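Local coordinates for protein aspartate aminotransferase (Plasmodium falciparum, PDB 3K7Y) that probably catalyses the reversible pyridoxal-phosphate-dependent transfer of an amino group from L-aspartate to 2-oxoglutarate, giving oxaloacetate and L-glutamate, at residues C39-S51 and L306-R320. Numbering follows the deposited sequence.
Sequences CCNDDGDLHIFDS and LKLNWIKELSQLSQR
F49 and W310 form an edge-to-face aromatic pair at the centre of this contact: the CD1–NE1 edge of the indole points at one face of the phenyl ring, the planes stand 76° apart, and the centroids of the phenyl and the indole five-membered ring are 4.5 Å apart. The opposite face of F49 carries the imidazole of H47, whose CE1 lies over the ring centre, so the phenyl is held between two aromatic side chains. A flat, apolar ring suits this slot. W310 adds a polar tie, because its NE1 is hydrogen-bonded to the backbone O of N250, which follows K249, a residue that binds pyridoxal phosphate. Towards C39, the CD2 branch of L317 approaches the rings of H47 and F49 obliquely, 3.9 Å from H47 CE1 and 4.4 Å from F49 CZ; a branched apolar chain suits a place where it meets both rings and C39 SG.

On the other flank the short side chain of S51 packs as a knob among L306, N309, W310 and E313. E313 reaches past the edge of F49 with CG beside its backbone N (chi1 -57°), which brings the carboxylate near the N-terminal part of helix 50-62. E313 OE1 accepts from S51 OG at 3.2 Å, nearly along its own C-O axis, while its OE2 takes a weak bond from D50 N at 3.3 Å. At the far end R320, bent at chi3 (77°), brings NH2 near C40 O, at an angle too poor for a hydrogen bond; D42 contributes only charge, from outside the guanidinium plane.

Aromatic and leucine packing, the serine knob and one carboxylate thus join helix 304-335 to the loop leading into helix 50-62, close to the cofactor site: the side chains of C39 and K249 are about 5 Å apart. The carboxylate would probably be stabilised as an anion there, although the nearby acid of D50 should oppose this in part.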
loop_
_atom_site.group_PDB
_atom_site.type_symbol
_atom_site.label_atom_id
_atom_site.label_comp_id
_atom_site.label_asym_id
_atom_site.label_seq_id
_atom_site.Cartn_x
_atom_site.Cartn_y
_atom_site.Cartn_z
ATOM N N CYS A 39 -15.962 7.943 -12.064
ATOM C CA CYS A 39 -16.979 7.929 -13.096
ATOM C C CYS A 39 -18.373 7.768 -12.470
ATOM O O CYS A 39 -18.603 6.845 -11.680
ATOM C CB CYS A 39 -16.662 6.820 -14.097
ATOM S SG CYS A 39 -18.087 6.011 -14.792
ATOM N N CYS A 40 -19.290 8.675 -12.819
ATOM C CA CYS A 40 -20.635 8.729 -12.208
ATOM C C CYS A 40 -21.706 7.933 -12.954
ATOM O O CYS A 40 -21.679 7.818 -14.180
ATOM C CB CYS A 40 -21.101 10.181 -12.010
ATOM S SG CYS A 40 -20.410 11.006 -10.527
ATOM N N ASN A 41 -22.649 7.392 -12.186
ATOM C CA ASN A 41 -23.790 6.635 -12.707
ATOM C C ASN A 41 -24.833 7.569 -13.355
ATOM O O ASN A 41 -24.582 8.770 -13.509
ATOM C CB ASN A 41 -24.417 5.827 -11.558
ATOM C CG ASN A 41 -25.070 4.532 -12.017
ATOM O OD1 ASN A 41 -25.508 3.739 -11.187
ATOM N ND2 ASN A 41 -25.143 4.309 -13.330
ATOM N N ASP A 42 -25.987 7.015 -13.739
ATOM C CA ASP A 42 -27.118 7.805 -14.246
ATOM C C ASP A 42 -27.641 8.752 -13.168
ATOM O O ASP A 42 -28.046 9.882 -13.470
ATOM C CB ASP A 42 -28.258 6.894 -14.724
ATOM C CG ASP A 42 -27.838 5.964 -15.853
ATOM O OD1 ASP A 42 -27.139 6.419 -16.785
ATOM O OD2 ASP A 42 -28.218 4.774 -15.810
ATOM N N ASP A 43 -27.611 8.278 -11.917
ATOM C CA ASP A 43 -28.085 9.029 -10.749
ATOM C C ASP A 43 -27.006 9.933 -10.150
ATOM O O ASP A 43 -27.146 10.407 -9.018
ATOM C CB ASP A 43 -28.616 8.085 -9.652
ATOM C CG ASP A 43 -29.682 7.128 -10.151
ATOM O OD1 ASP A 43 -30.372 7.441 -11.149
ATOM O OD2 ASP A 43 -29.829 6.055 -9.530
ATOM N N GLY A 44 -25.933 10.159 -10.902
ATOM C CA GLY A 44 -24.855 11.046 -10.465
ATOM C C GLY A 44 -24.121 10.593 -9.212
ATOM O O GLY A 44 -23.465 11.397 -8.550
ATOM N N ASP A 45 -24.236 9.309 -8.884
ATOM C CA ASP A 45 -23.487 8.709 -7.776
ATOM C C ASP A 45 -22.559 7.615 -8.309
ATOM O O ASP A 45 -22.789 7.094 -9.406
ATOM C CB ASP A 45 -24.438 8.143 -6.715
ATOM C CG ASP A 45 -25.556 7.305 -7.313
ATOM O OD1 ASP A 45 -26.341 6.735 -6.525
ATOM O OD2 ASP A 45 -25.655 7.224 -8.563
ATOM N N LEU A 46 -21.535 7.263 -7.530
ATOM C CA LEU A 46 -20.452 6.386 -8.001
ATOM C C LEU A 46 -20.907 5.096 -8.684
ATOM O O LEU A 46 -21.900 4.480 -8.289
ATOM C CB LEU A 46 -19.496 6.046 -6.858
ATOM C CG LEU A 46 -18.321 5.140 -7.253
ATOM C CD1 LEU A 46 -17.309 5.910 -8.086
ATOM C CD2 LEU A 46 -17.663 4.494 -6.037
ATOM N N HIS A 47 -20.150 4.694 -9.697
ATOM C CA HIS A 47 -20.469 3.511 -10.486
ATOM C C HIS A 47 -19.956 2.210 -9.874
ATOM O O HIS A 47 -18.982 2.214 -9.110
ATOM C CB HIS A 47 -19.903 3.649 -11.899
ATOM C CG HIS A 47 -20.189 2.471 -12.775
ATOM N ND1 HIS A 47 -19.195 1.685 -13.314
ATOM C CD2 HIS A 47 -21.363 1.924 -13.180
ATOM C CE1 HIS A 47 -19.740 0.723 -14.036
ATOM N NE2 HIS A 47 -21.055 0.845 -13.971
ATOM N N ILE A 48 -20.624 1.104 -10.215
ATOM C CA ILE A 48 -20.107 -0.243 -9.948
ATOM C C ILE A 48 -20.785 -1.326 -10.794
ATOM O O ILE A 48 -21.997 -1.334 -10.929
ATOM C CB ILE A 48 -20.113 -0.606 -8.415
ATOM C CG1 ILE A 48 -19.205 -1.826 -8.142
ATOM C CG2 ILE A 48 -21.554 -0.750 -7.868
ATOM C CD1 ILE A 48 -18.175 -1.598 -7.076
ATOM N N PHE A 49 -19.984 -2.234 -11.346
ATOM C CA PHE A 49 -20.473 -3.361 -12.138
ATOM C C PHE A 49 -21.262 -4.396 -11.322
ATOM O O PHE A 49 -21.342 -4.305 -10.100
ATOM C CB PHE A 49 -19.291 -4.054 -12.816
ATOM C CG PHE A 49 -18.596 -3.208 -13.833
ATOM C CD1 PHE A 49 -18.980 -3.247 -15.164
ATOM C CD2 PHE A 49 -17.556 -2.371 -13.461
ATOM C CE1 PHE A 49 -18.332 -2.450 -16.109
ATOM C CE2 PHE A 49 -16.909 -1.580 -14.392
ATOM C CZ PHE A 49 -17.288 -1.620 -15.717
ATOM N N ASP A 50 -21.850 -5.375 -12.008
ATOM C CA ASP A 50 -22.463 -6.521 -11.346
ATOM C C ASP A 50 -21.474 -7.675 -11.312
ATOM O O ASP A 50 -21.402 -8.409 -10.330
ATOM C CB ASP A 50 -23.754 -6.946 -12.055
ATOM C CG ASP A 50 -24.972 -6.161 -11.583
ATOM O OD1 ASP A 50 -24.924 -4.913 -11.550
ATOM O OD2 ASP A 50 -25.991 -6.802 -11.256
ATOM N N SER A 51 -20.710 -7.819 -12.393
ATOM C CA SER A 51 -19.589 -8.761 -12.449
ATOM C C SER A 51 -18.705 -8.624 -11.219
ATOM O O SER A 51 -18.297 -9.613 -10.619
ATOM C CB SER A 51 -18.749 -8.518 -13.704
ATOM O OG SER A 51 -19.503 -8.746 -14.879
ATOM N N LEU A 306 -18.168 -14.078 -16.189
ATOM C CA LEU A 306 -17.959 -12.771 -15.570
ATOM C C LEU A 306 -17.096 -11.865 -16.449
ATOM O O LEU A 306 -17.461 -10.716 -16.684
ATOM C CB LEU A 306 -17.394 -12.911 -14.154
ATOM C CG LEU A 306 -18.311 -13.607 -13.140
ATOM C CD1 LEU A 306 -17.512 -14.011 -11.912
ATOM C CD2 LEU A 306 -19.506 -12.738 -12.750
ATOM N N LYS A 307 -15.980 -12.386 -16.960
ATOM C CA LYS A 307 -15.130 -11.605 -17.850
ATOM C C LYS A 307 -15.969 -11.064 -19.006
ATOM O O LYS A 307 -15.941 -9.871 -19.295
ATOM C CB LYS A 307 -13.929 -12.419 -18.355
ATOM C CG LYS A 307 -12.705 -11.559 -18.713
ATOM C CD LYS A 307 -11.629 -12.315 -19.493
ATOM C CE LYS A 307 -11.994 -12.451 -20.974
ATOM N NZ LYS A 307 -11.460 -13.685 -21.638
ATOM N N LEU A 308 -16.753 -11.940 -19.625
ATOM C CA LEU A 308 -17.615 -11.571 -20.750
ATOM C C LEU A 308 -18.758 -10.642 -20.350
ATOM O O LEU A 308 -19.111 -9.730 -21.097
ATOM C CB LEU A 308 -18.156 -12.825 -21.441
ATOM C CG LEU A 308 -17.147 -13.606 -22.293
ATOM C CD1 LEU A 308 -17.472 -15.098 -22.315
ATOM C CD2 LEU A 308 -17.066 -13.032 -23.720
ATOM N N ASN A 309 -19.331 -10.877 -19.174
ATOM C CA ASN A 309 -20.361 -9.993 -18.635
ATOM C C ASN A 309 -19.774 -8.631 -18.273
ATOM O O ASN A 309 -20.439 -7.613 -18.429
ATOM C CB ASN A 309 -21.061 -10.643 -17.430
ATOM C CG ASN A 309 -22.088 -9.726 -16.754
ATOM O OD1 ASN A 309 -22.764 -8.915 -17.402
ATOM N ND2 ASN A 309 -22.209 -9.868 -15.431
ATOM N N TRP A 310 -18.527 -8.609 -17.807
ATOM C CA TRP A 310 -17.867 -7.346 -17.504
ATOM C C TRP A 310 -17.489 -6.600 -18.772
ATOM O O TRP A 310 -17.958 -5.481 -18.958
ATOM C CB TRP A 310 -16.652 -7.528 -16.600
ATOM C CG TRP A 310 -15.761 -6.302 -16.532
ATOM C CD1 TRP A 310 -16.089 -5.068 -16.043
ATOM C CD2 TRP A 310 -14.396 -6.212 -16.960
ATOM N NE1 TRP A 310 -15.016 -4.214 -16.152
ATOM C CE2 TRP A 310 -13.965 -4.893 -16.709
ATOM C CE3 TRP A 310 -13.494 -7.119 -17.534
ATOM C CZ2 TRP A 310 -12.678 -4.461 -17.013
ATOM C CZ3 TRP A 310 -12.218 -6.687 -17.839
ATOM C CH2 TRP A 310 -11.821 -5.372 -17.577
ATOM N N ILE A 311 -16.663 -7.207 -19.636
ATOM C CA ILE A 311 -16.295 -6.610 -20.945
ATOM C C ILE A 311 -17.474 -5.925 -21.652
ATOM O O ILE A 311 -17.324 -4.815 -22.188
ATOM C CB ILE A 311 -15.708 -7.644 -21.930
ATOM C CG1 ILE A 311 -14.394 -8.208 -21.420
ATOM C CG2 ILE A 311 -15.485 -7.020 -23.308
ATOM C CD1 ILE A 311 -14.066 -9.547 -22.039
ATOM N N LYS A 312 -18.628 -6.598 -21.653
ATOM C CA LYS A 312 -19.849 -6.053 -22.230
ATOM C C LYS A 312 -20.271 -4.750 -21.547
ATOM O O LYS A 312 -20.319 -3.719 -22.211
ATOM C CB LYS A 312 -20.985 -7.091 -22.245
ATOM C CG LYS A 312 -21.007 -8.054 -23.467
ATOM C CD LYS A 312 -21.562 -7.395 -24.746
ATOM C CE LYS A 312 -21.854 -8.412 -25.871
ATOM N NZ LYS A 312 -23.304 -8.803 -26.042
ATOM N N GLU A 313 -20.557 -4.784 -20.240
ATOM C CA GLU A 313 -20.920 -3.562 -19.489
ATOM C C GLU A 313 -19.846 -2.491 -19.704
ATOM O O GLU A 313 -20.151 -1.296 -19.802
ATOM C CB GLU A 313 -21.072 -3.822 -17.981
ATOM C CG GLU A 313 -22.092 -4.889 -17.537
ATOM C CD GLU A 313 -21.916 -5.287 -16.053
ATOM O OE1 GLU A 313 -21.530 -6.452 -15.767
ATOM O OE2 GLU A 313 -22.147 -4.424 -15.172
ATOM N N LEU A 314 -18.591 -2.937 -19.781
ATOM C CA LEU A 314 -17.476 -2.069 -20.088
ATOM C C LEU A 314 -17.640 -1.461 -21.470
ATOM O O LEU A 314 -17.564 -0.243 -21.616
ATOM C CB LEU A 314 -16.148 -2.821 -19.978
ATOM C CG LEU A 314 -14.821 -2.054 -20.151
ATOM C CD1 LEU A 314 -14.527 -1.780 -21.646
ATOM C CD2 LEU A 314 -14.740 -0.765 -19.320
ATOM N N SER A 315 -17.860 -2.296 -22.483
ATOM C CA SER A 315 -18.074 -1.785 -23.845
ATOM C C SER A 315 -19.296 -0.861 -23.947
ATOM O O SER A 315 -19.245 0.176 -24.620
ATOM C CB SER A 315 -18.190 -2.921 -24.850
ATOM O OG SER A 315 -17.815 -2.456 -26.127
ATOM N N GLN A 316 -20.379 -1.259 -23.271
ATOM C CA GLN A 316 -21.571 -0.424 -23.042
ATOM C C GLN A 316 -21.264 0.885 -22.295
ATOM O O GLN A 316 -22.027 1.843 -22.382
ATOM C CB GLN A 316 -22.653 -1.210 -22.277
ATOM C CG GLN A 316 -23.848 -1.678 -23.115
ATOM C CD GLN A 316 -23.740 -3.123 -23.623
ATOM O OE1 GLN A 316 -23.160 -3.986 -22.966
ATOM N NE2 GLN A 316 -24.327 -3.389 -24.792
ATOM N N LEU A 317 -20.158 0.933 -21.561
ATOM C CA LEU A 317 -19.804 2.154 -20.827
ATOM C C LEU A 317 -19.115 3.226 -21.687
ATOM O O LEU A 317 -19.612 4.345 -21.779
ATOM C CB LEU A 317 -18.998 1.835 -19.562
ATOM C CG LEU A 317 -18.872 2.951 -18.528
ATOM C CD1 LEU A 317 -20.203 3.636 -18.299
ATOM C CD2 LEU A 317 -18.347 2.390 -17.226
ATOM N N SER A 318 -17.994 2.886 -22.317
ATOM C CA SER A 318 -17.298 3.837 -23.184
ATOM C C SER A 318 -18.238 4.431 -24.242
ATOM O O SER A 318 -18.113 5.608 -24.600
ATOM C CB SER A 318 -16.098 3.185 -23.867
ATOM O OG SER A 318 -16.527 2.288 -24.878
ATOM N N GLN A 319 -19.171 3.621 -24.746
ATOM C CA GLN A 319 -20.187 4.137 -25.662
ATOM C C GLN A 319 -20.909 5.311 -24.985
ATOM O O GLN A 319 -20.797 6.448 -25.437
ATOM C CB GLN A 319 -21.178 3.045 -26.123
ATOM C CG GLN A 319 -22.526 3.012 -25.349
ATOM C CD GLN A 319 -23.585 2.044 -25.904
ATOM O OE1 GLN A 319 -23.310 1.220 -26.779
ATOM N NE2 GLN A 319 -24.808 2.148 -25.381
ATOM N N ARG A 320 -21.595 5.046 -23.870
ATOM C CA ARG A 320 -22.422 6.062 -23.216
ATOM C C ARG A 320 -21.624 7.341 -22.987
ATOM O O ARG A 320 -22.105 8.438 -23.273
ATOM C CB ARG A 320 -23.018 5.547 -21.900
ATOM C CG ARG A 320 -23.828 6.610 -21.155
ATOM C CD ARG A 320 -24.227 6.222 -19.705
ATOM N NE ARG A 320 -23.157 6.335 -18.694
ATOM C CZ ARG A 320 -22.609 7.468 -18.234
ATOM N NH1 ARG A 320 -22.970 8.665 -18.694
ATOM N NH2 ARG A 320 -21.659 7.396 -17.309
#